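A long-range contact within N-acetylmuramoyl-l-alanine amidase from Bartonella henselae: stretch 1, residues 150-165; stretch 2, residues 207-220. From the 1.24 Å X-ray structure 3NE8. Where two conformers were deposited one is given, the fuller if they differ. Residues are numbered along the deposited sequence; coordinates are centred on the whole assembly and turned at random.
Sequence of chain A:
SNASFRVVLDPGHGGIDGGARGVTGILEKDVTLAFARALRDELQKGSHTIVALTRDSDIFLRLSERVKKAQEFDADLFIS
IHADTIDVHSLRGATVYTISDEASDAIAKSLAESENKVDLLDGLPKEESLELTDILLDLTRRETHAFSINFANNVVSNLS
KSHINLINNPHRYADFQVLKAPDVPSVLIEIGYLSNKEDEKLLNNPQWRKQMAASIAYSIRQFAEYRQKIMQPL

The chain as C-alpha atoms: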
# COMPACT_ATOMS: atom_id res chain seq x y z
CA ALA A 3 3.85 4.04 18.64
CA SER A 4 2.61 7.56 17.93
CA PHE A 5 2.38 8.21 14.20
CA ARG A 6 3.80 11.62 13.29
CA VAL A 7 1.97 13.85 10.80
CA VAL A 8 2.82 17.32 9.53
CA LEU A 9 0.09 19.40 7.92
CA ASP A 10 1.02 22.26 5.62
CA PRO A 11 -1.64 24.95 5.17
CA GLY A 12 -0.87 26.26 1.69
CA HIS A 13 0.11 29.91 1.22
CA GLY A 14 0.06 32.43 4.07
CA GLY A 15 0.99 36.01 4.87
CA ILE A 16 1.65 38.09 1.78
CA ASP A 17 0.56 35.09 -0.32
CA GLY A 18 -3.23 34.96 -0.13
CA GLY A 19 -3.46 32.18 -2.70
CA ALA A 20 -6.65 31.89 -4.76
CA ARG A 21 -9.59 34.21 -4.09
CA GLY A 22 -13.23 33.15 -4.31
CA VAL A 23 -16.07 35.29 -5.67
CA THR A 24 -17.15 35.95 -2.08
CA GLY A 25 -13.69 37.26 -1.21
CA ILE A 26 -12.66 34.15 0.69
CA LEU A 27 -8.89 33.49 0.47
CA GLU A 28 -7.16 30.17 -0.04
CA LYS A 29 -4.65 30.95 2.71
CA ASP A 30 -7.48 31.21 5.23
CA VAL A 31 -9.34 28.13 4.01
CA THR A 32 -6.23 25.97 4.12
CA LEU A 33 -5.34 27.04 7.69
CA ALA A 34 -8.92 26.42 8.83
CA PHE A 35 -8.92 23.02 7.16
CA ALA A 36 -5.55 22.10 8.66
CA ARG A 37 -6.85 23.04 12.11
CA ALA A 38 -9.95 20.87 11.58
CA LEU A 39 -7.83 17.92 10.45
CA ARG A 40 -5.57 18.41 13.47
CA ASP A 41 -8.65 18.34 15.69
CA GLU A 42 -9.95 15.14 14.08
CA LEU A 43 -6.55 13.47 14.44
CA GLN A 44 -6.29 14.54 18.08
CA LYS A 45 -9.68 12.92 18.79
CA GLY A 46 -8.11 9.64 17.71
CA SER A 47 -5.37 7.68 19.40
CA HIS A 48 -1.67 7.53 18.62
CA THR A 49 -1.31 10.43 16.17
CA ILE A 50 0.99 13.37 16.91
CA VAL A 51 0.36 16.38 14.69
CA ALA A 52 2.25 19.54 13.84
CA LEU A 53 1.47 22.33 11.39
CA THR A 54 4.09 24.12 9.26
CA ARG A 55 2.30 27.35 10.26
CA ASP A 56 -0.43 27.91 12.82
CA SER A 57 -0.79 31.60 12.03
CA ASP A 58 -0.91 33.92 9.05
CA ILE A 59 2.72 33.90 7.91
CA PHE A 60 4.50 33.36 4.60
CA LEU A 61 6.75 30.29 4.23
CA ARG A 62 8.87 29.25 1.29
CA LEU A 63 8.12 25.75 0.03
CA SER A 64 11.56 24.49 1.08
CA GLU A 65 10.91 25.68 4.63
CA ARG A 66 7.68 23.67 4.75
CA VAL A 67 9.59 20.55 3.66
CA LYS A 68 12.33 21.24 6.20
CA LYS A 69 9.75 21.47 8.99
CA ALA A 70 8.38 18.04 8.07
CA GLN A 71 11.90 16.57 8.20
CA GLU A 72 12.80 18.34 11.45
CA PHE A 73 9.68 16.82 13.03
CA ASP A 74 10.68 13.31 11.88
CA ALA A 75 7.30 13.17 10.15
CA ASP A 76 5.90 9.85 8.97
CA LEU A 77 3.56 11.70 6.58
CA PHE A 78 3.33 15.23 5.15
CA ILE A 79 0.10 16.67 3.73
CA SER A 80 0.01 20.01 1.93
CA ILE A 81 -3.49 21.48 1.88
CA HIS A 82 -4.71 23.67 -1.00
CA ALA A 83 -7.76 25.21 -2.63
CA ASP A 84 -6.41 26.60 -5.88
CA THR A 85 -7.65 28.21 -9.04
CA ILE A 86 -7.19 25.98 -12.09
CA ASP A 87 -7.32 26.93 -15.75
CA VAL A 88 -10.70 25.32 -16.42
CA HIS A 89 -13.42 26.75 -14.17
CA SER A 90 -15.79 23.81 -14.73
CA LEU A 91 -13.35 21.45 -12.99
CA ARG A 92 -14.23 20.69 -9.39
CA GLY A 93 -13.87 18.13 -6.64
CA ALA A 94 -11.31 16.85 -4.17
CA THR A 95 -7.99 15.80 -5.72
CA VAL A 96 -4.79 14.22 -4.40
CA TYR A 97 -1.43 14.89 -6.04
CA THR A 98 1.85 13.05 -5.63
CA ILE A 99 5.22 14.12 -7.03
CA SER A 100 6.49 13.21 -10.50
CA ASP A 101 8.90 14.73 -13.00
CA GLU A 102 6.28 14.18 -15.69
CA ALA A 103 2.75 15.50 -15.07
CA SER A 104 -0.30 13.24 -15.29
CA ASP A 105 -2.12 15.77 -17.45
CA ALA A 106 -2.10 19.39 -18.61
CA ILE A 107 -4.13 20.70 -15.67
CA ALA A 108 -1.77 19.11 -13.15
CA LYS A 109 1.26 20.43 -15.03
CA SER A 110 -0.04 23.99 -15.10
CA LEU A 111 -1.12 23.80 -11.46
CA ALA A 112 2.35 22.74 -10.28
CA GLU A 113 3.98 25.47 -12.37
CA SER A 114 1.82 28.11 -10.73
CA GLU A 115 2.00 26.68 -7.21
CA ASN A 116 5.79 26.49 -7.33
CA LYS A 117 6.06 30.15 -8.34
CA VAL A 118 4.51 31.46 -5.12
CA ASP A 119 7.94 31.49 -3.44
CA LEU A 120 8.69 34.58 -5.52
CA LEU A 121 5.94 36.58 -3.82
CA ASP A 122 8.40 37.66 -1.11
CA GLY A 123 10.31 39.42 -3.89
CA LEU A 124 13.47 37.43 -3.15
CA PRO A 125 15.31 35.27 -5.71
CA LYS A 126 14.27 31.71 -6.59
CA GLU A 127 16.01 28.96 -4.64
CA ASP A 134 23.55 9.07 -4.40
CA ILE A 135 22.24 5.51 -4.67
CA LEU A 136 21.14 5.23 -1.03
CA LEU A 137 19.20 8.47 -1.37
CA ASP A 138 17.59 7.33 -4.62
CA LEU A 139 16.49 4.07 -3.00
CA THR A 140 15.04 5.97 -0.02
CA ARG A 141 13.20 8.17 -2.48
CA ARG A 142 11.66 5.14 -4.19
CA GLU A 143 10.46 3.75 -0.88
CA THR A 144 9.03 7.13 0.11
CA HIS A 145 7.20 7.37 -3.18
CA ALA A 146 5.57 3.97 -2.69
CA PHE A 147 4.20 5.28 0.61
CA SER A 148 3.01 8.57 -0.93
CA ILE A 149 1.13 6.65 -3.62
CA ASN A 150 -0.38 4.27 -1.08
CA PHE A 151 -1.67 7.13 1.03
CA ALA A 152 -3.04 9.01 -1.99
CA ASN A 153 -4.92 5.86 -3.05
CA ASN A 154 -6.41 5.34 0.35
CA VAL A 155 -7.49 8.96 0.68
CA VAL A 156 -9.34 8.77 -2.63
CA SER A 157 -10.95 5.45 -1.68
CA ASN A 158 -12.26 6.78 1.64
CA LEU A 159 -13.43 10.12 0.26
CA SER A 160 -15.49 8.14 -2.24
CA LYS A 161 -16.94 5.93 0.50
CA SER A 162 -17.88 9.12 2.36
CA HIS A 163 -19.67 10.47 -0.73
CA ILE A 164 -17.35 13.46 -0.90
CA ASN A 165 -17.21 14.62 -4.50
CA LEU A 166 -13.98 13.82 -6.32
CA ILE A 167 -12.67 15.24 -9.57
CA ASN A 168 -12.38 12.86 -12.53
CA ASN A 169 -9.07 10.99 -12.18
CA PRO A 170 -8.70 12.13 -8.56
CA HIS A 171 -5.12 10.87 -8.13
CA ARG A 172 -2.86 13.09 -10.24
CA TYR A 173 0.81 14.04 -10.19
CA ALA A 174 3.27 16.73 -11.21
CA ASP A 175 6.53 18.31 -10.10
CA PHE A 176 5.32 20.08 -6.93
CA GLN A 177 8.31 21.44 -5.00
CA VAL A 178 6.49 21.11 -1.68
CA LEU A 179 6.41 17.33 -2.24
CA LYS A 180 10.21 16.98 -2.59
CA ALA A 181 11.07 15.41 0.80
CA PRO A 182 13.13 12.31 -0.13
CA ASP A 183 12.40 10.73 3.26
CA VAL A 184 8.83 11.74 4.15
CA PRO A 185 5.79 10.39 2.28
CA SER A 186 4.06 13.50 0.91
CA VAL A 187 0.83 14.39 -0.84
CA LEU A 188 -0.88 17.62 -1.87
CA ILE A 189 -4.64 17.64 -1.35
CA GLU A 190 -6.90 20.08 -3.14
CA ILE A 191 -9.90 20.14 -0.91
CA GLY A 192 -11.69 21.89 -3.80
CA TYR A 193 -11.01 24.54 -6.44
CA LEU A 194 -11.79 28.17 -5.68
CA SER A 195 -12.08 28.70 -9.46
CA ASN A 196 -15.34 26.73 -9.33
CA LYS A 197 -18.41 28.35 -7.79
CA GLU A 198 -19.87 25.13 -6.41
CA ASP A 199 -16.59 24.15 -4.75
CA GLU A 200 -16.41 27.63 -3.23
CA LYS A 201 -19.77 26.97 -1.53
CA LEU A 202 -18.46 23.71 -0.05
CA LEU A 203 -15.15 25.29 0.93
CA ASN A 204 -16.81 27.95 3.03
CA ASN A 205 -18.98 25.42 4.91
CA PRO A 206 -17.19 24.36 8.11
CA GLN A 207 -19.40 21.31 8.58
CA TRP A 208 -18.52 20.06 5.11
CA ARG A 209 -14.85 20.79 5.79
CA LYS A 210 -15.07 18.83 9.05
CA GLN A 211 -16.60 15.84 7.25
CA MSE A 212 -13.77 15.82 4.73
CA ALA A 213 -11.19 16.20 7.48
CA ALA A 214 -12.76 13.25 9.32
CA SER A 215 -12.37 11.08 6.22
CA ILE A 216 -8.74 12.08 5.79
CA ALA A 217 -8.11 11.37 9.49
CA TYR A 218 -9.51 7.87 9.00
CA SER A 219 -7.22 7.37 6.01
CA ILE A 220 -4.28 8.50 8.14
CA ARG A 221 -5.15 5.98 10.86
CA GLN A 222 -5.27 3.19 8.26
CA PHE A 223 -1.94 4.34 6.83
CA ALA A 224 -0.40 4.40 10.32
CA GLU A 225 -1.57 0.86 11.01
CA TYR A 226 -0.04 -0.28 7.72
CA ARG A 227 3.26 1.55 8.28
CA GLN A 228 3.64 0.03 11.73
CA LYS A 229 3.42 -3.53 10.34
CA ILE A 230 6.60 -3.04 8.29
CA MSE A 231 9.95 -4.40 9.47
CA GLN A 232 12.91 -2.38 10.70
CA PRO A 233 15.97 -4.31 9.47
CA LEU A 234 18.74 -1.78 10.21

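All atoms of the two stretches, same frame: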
# COMPACT_ATOMS: atom_id res chain seq x y z
N ASN A 150 0.53 5.04 -1.91
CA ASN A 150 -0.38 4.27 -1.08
C ASN A 150 -1.34 5.18 -0.33
O ASN A 150 -2.55 4.96 -0.32
CB ASN A 150 0.40 3.40 -0.10
CG ASN A 150 -0.50 2.67 0.86
OD1 ASN A 150 -0.84 3.18 1.91
ND2 ASN A 150 -0.91 1.47 0.49
N PHE A 151 -0.81 6.23 0.29
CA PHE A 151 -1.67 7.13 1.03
C PHE A 151 -2.65 7.85 0.10
O PHE A 151 -3.84 7.97 0.41
CB PHE A 151 -0.85 8.14 1.84
CG PHE A 151 -1.71 9.06 2.66
CD1 PHE A 151 -2.49 8.55 3.68
CD2 PHE A 151 -1.78 10.42 2.38
CE1 PHE A 151 -3.31 9.39 4.44
CE2 PHE A 151 -2.59 11.26 3.14
CZ PHE A 151 -3.35 10.74 4.16
N ALA A 152 -2.16 8.34 -1.03
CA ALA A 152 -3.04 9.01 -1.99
C ALA A 152 -4.21 8.10 -2.37
O ALA A 152 -5.37 8.53 -2.40
CB ALA A 152 -2.27 9.44 -3.24
N ASN A 153 -3.90 6.83 -2.67
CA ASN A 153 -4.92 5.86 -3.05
C ASN A 153 -5.95 5.67 -1.97
O ASN A 153 -7.16 5.62 -2.25
CB ASN A 153 -4.28 4.49 -3.33
CG ASN A 153 -3.69 4.40 -4.71
OD1 ASN A 153 -3.98 5.22 -5.58
ND2 ASN A 153 -2.85 3.39 -4.92
N ASN A 154 -5.48 5.55 -0.74
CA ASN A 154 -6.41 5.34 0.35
C ASN A 154 -7.29 6.55 0.59
O ASN A 154 -8.48 6.41 0.87
CB ASN A 154 -5.68 4.95 1.63
CG ASN A 154 -6.56 4.15 2.57
OD1 ASN A 154 -7.33 3.28 2.12
ND2 ASN A 154 -6.47 4.43 3.86
N VAL A 155 -6.71 7.74 0.48
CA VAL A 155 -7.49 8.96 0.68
C VAL A 155 -8.64 9.02 -0.32
O VAL A 155 -9.78 9.27 0.05
CB VAL A 155 -6.61 10.21 0.56
CG1 VAL A 155 -7.47 11.45 0.44
CG2 VAL A 155 -5.69 10.34 1.78
N VAL A 156 -8.33 8.78 -1.59
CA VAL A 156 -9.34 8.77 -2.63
C VAL A 156 -10.43 7.73 -2.34
O VAL A 156 -11.61 8.03 -2.43
CB VAL A 156 -8.71 8.50 -4.01
CG1 VAL A 156 -9.78 8.13 -5.03
CG2 VAL A 156 -7.90 9.71 -4.46
N SER A 157 -10.01 6.53 -1.98
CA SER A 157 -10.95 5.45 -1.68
C SER A 157 -11.93 5.86 -0.58
O SER A 157 -13.14 5.67 -0.70
CB SER A 157 -10.19 4.19 -1.27
OG SER A 157 -11.09 3.13 -0.95
N ASN A 158 -11.41 6.41 0.51
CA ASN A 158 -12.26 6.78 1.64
C ASN A 158 -13.11 8.02 1.40
O ASN A 158 -14.23 8.10 1.89
CB ASN A 158 -11.44 6.90 2.92
CG ASN A 158 -11.01 5.56 3.45
OD1 ASN A 158 -11.78 4.60 3.43
ND2 ASN A 158 -9.77 5.47 3.91
N LEU A 159 -12.60 8.97 0.63
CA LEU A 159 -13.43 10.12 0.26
C LEU A 159 -14.64 9.64 -0.52
O LEU A 159 -15.76 10.09 -0.30
CB LEU A 159 -12.64 11.15 -0.55
CG LEU A 159 -11.58 11.93 0.22
CD1 LEU A 159 -10.79 12.78 -0.75
CD2 LEU A 159 -12.22 12.78 1.29
N SER A 160 -14.41 8.70 -1.44
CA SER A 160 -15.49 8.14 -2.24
C SER A 160 -16.52 7.44 -1.36
O SER A 160 -17.72 7.62 -1.53
CB SER A 160 -14.91 7.18 -3.27
OG SER A 160 -15.94 6.58 -4.04
N LYS A 161 -16.04 6.64 -0.41
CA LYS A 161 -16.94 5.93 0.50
C LYS A 161 -17.76 6.91 1.34
O LYS A 161 -18.88 6.60 1.75
CB LYS A 161 -16.17 4.97 1.40
CG LYS A 161 -15.52 3.82 0.66
CD LYS A 161 -14.77 2.90 1.62
CE LYS A 161 -14.17 1.71 0.88
NZ LYS A 161 -13.50 0.76 1.80
N SER A 162 -17.20 8.09 1.58
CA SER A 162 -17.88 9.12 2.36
C SER A 162 -18.74 10.04 1.49
O SER A 162 -19.26 11.05 1.97
CB SER A 162 -16.86 9.95 3.15
OG SER A 162 -16.19 9.16 4.11
N HIS A 163 -18.87 9.70 0.22
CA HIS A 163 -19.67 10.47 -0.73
C HIS A 163 -19.24 11.92 -0.83
O HIS A 163 -20.05 12.82 -1.05
CB HIS A 163 -21.16 10.38 -0.37
CG HIS A 163 -21.66 8.97 -0.23
ND1 HIS A 163 -21.99 8.42 0.99
CD2 HIS A 163 -21.86 8.00 -1.15
CE1 HIS A 163 -22.39 7.18 0.81
NE2 HIS A 163 -22.32 6.90 -0.48
N ILE A 164 -17.94 12.16 -0.66
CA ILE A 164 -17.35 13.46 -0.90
C ILE A 164 -16.97 13.52 -2.36
O ILE A 164 -16.32 12.61 -2.88
CB ILE A 164 -16.11 13.66 -0.02
CG1 ILE A 164 -16.56 13.71 1.45
CG2 ILE A 164 -15.36 14.92 -0.41
CD1 ILE A 164 -15.45 13.75 2.42
N ASN A 165 -17.40 14.57 -3.05
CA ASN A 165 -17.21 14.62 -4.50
C ASN A 165 -15.75 14.74 -4.89
O ASN A 165 -15.02 15.60 -4.38
CB ASN A 165 -18.01 15.75 -5.13
CG ASN A 165 -17.89 15.76 -6.63
OD1 ASN A 165 -18.19 14.77 -7.29
ND2 ASN A 165 -17.41 16.87 -7.19
N GLN A 207 -18.93 22.67 8.32
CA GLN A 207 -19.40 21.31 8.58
C GLN A 207 -18.95 20.37 7.46
O GLN A 207 -18.56 19.22 7.71
CB GLN A 207 -20.92 21.28 8.75
CG GLN A 207 -21.47 19.89 9.07
CD GLN A 207 -20.82 19.26 10.29
OE1 GLN A 207 -20.46 19.95 11.25
NE2 GLN A 207 -20.67 17.94 10.26
N TRP A 208 -19.00 20.86 6.22
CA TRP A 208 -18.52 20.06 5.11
C TRP A 208 -17.01 19.84 5.25
O TRP A 208 -16.50 18.73 5.09
CB TRP A 208 -18.87 20.72 3.78
CG TRP A 208 -18.32 19.96 2.63
CD1 TRP A 208 -18.90 18.93 1.95
CD2 TRP A 208 -17.04 20.16 2.03
NE1 TRP A 208 -18.06 18.48 0.97
CE2 TRP A 208 -16.91 19.22 0.99
CE3 TRP A 208 -15.99 21.06 2.27
CZ2 TRP A 208 -15.77 19.14 0.19
CZ3 TRP A 208 -14.87 20.98 1.49
CH2 TRP A 208 -14.76 20.03 0.45
N ARG A 209 -16.29 20.91 5.60
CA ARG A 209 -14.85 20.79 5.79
C ARG A 209 -14.51 19.76 6.87
O ARG A 209 -13.58 18.96 6.72
CB ARG A 209 -14.19 22.14 6.10
CG ARG A 209 -14.21 23.13 4.94
CD ARG A 209 -13.22 24.29 5.13
NE ARG A 209 -13.31 24.93 6.45
CZ ARG A 209 -14.02 26.03 6.72
NH1 ARG A 209 -14.71 26.66 5.77
NH2 ARG A 209 -14.04 26.51 7.95
N LYS A 210 -15.26 19.79 7.97
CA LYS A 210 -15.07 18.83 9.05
C LYS A 210 -15.30 17.39 8.57
O LYS A 210 -14.54 16.49 8.93
CB LYS A 210 -16.01 19.16 10.22
CG LYS A 210 -15.85 18.24 11.42
CD LYS A 210 -16.81 18.64 12.53
CE LYS A 210 -16.56 17.83 13.79
NZ LYS A 210 -17.35 18.36 14.94
N GLN A 211 -16.33 17.18 7.77
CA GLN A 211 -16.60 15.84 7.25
C GLN A 211 -15.46 15.34 6.37
O GLN A 211 -15.07 14.17 6.44
CB GLN A 211 -17.93 15.83 6.50
CG GLN A 211 -19.12 16.02 7.44
CD GLN A 211 -20.42 16.31 6.73
OE1 GLN A 211 -20.49 16.32 5.50
NE2 GLN A 211 -21.48 16.54 7.50
N MSE A 212 -14.90 16.22 5.55
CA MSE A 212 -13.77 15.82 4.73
C MSE A 212 -12.55 15.55 5.59
O MSE A 212 -11.82 14.57 5.35
CB MSE A 212 -13.46 16.85 3.64
CG MSE A 212 -12.32 16.42 2.74
SE MSE A 212 -12.09 17.57 1.19
CE MSE A 212 -10.46 16.80 0.48
N ALA A 213 -12.30 16.41 6.57
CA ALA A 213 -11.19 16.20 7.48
C ALA A 213 -11.32 14.87 8.22
O ALA A 213 -10.33 14.17 8.42
CB ALA A 213 -11.08 17.37 8.46
N ALA A 214 -12.54 14.52 8.62
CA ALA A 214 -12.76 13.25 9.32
C ALA A 214 -12.39 12.06 8.44
O ALA A 214 -11.81 11.08 8.92
CB ALA A 214 -14.19 13.14 9.78
N SER A 215 -12.71 12.15 7.15
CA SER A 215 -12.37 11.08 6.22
C SER A 215 -10.86 10.97 6.06
O SER A 215 -10.29 9.87 6.08
CB SER A 215 -13.03 11.35 4.87
OG SER A 215 -12.69 10.33 3.93
N ILE A 216 -10.19 12.10 5.89
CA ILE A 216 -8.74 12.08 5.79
C ILE A 216 -8.10 11.53 7.06
O ILE A 216 -7.14 10.75 7.00
CB ILE A 216 -8.18 13.46 5.41
CG1 ILE A 216 -8.72 13.87 4.03
CG2 ILE A 216 -6.65 13.46 5.42
CD1 ILE A 216 -8.42 15.27 3.63
N ALA A 217 -8.64 11.88 8.22
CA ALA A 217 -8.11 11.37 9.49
C ALA A 217 -8.22 9.85 9.55
O ALA A 217 -7.30 9.17 10.02
CB ALA A 217 -8.81 12.02 10.67
N TYR A 218 -9.34 9.31 9.07
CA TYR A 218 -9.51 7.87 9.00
C TYR A 218 -8.46 7.25 8.09
O TYR A 218 -7.86 6.22 8.42
CB TYR A 218 -10.93 7.54 8.53
CG TYR A 218 -11.23 6.06 8.43
CD1 TYR A 218 -11.37 5.28 9.57
CD2 TYR A 218 -11.37 5.44 7.20
CE1 TYR A 218 -11.64 3.92 9.49
CE2 TYR A 218 -11.65 4.08 7.10
CZ TYR A 218 -11.78 3.33 8.25
OH TYR A 218 -12.05 1.99 8.13
N SER A 219 -8.24 7.86 6.93
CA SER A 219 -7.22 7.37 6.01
C SER A 219 -5.85 7.37 6.66
O SER A 219 -5.06 6.45 6.45
CB SER A 219 -7.18 8.20 4.73
OG SER A 219 -8.39 8.04 4.01
N ILE A 220 -5.55 8.42 7.42
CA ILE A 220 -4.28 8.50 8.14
C ILE A 220 -4.13 7.38 9.15
O ILE A 220 -3.07 6.75 9.26
CB ILE A 220 -4.09 9.88 8.79
CG1 ILE A 220 -3.91 10.94 7.70
CG2 ILE A 220 -2.90 9.86 9.76
CD1 ILE A 220 -3.99 12.37 8.23
O HOH W 1 -9.95 10.08 2.95
O HOH W 2 -13.94 8.19 5.02
O HOH W 3 -18.32 16.96 -1.61

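Residues 150-161 form the last turns of a helix, and 162-165 continue as loop. Residues 207-220 lie within a second helix that extends beyond both ends of the stretch. The two axes approach to 8.9 Å, and their directions differ by 135°, so the helices run roughly antiparallel but splayed. The backbones come close where Ser 219 and Ser 215 face the first helix: CA of Ser 219 lies 5.6 Å from CA of Val 155, and CA of Ser 215 lies 6.1 Å from CA of Leu 159. Ser 162 is the first residue to leave helical geometry. The backbone N of Ile 164 bonds back to Leu 159 O (3.0 Å).

Ser 219 points toward the first helix and sits in a hole formed by Phe 151, Asn 154, Val 155 and Asn 158. Its small side chain fits this close approach. Asn 158 ND2 donates a hydrogen bond to Ser 219 OG (2.9 Å, nearly straight).

Two waters extend the polar centre. Water 1 donates to Val 155 O (3.0 Å) and also bonds Ser 215 OG (2.9 Å) and Ser 219 OG (2.8 Å). Water 2 links Ser 162 OG (2.6 Å) to Ser 215 OG (2.7 Å). The buried hydroxyl of Ser 215 thus has water partners.

Apolar contacts flank this centre. Phe 151 is buried; its CZ lies 3.6 Å from Ile 220 CG1, and Ile 216 CG2 lies at the ring edge. Towards the other end, Leu 159 CD2 meets CG of selenomethionine Met 212 at 3.9 Å. Ile 164 turns toward the second helix, and its CD1 packs 3.5 Å from Met 212 CA. Its CG2 reaches Trp 208 CZ2 at 4.3 Å. Water 3 accepts from Asn 165 N (2.9 Å) and Trp 208 NE1 (3.0 Å), bridging loop and helix. The contact buries 604 Å² in total.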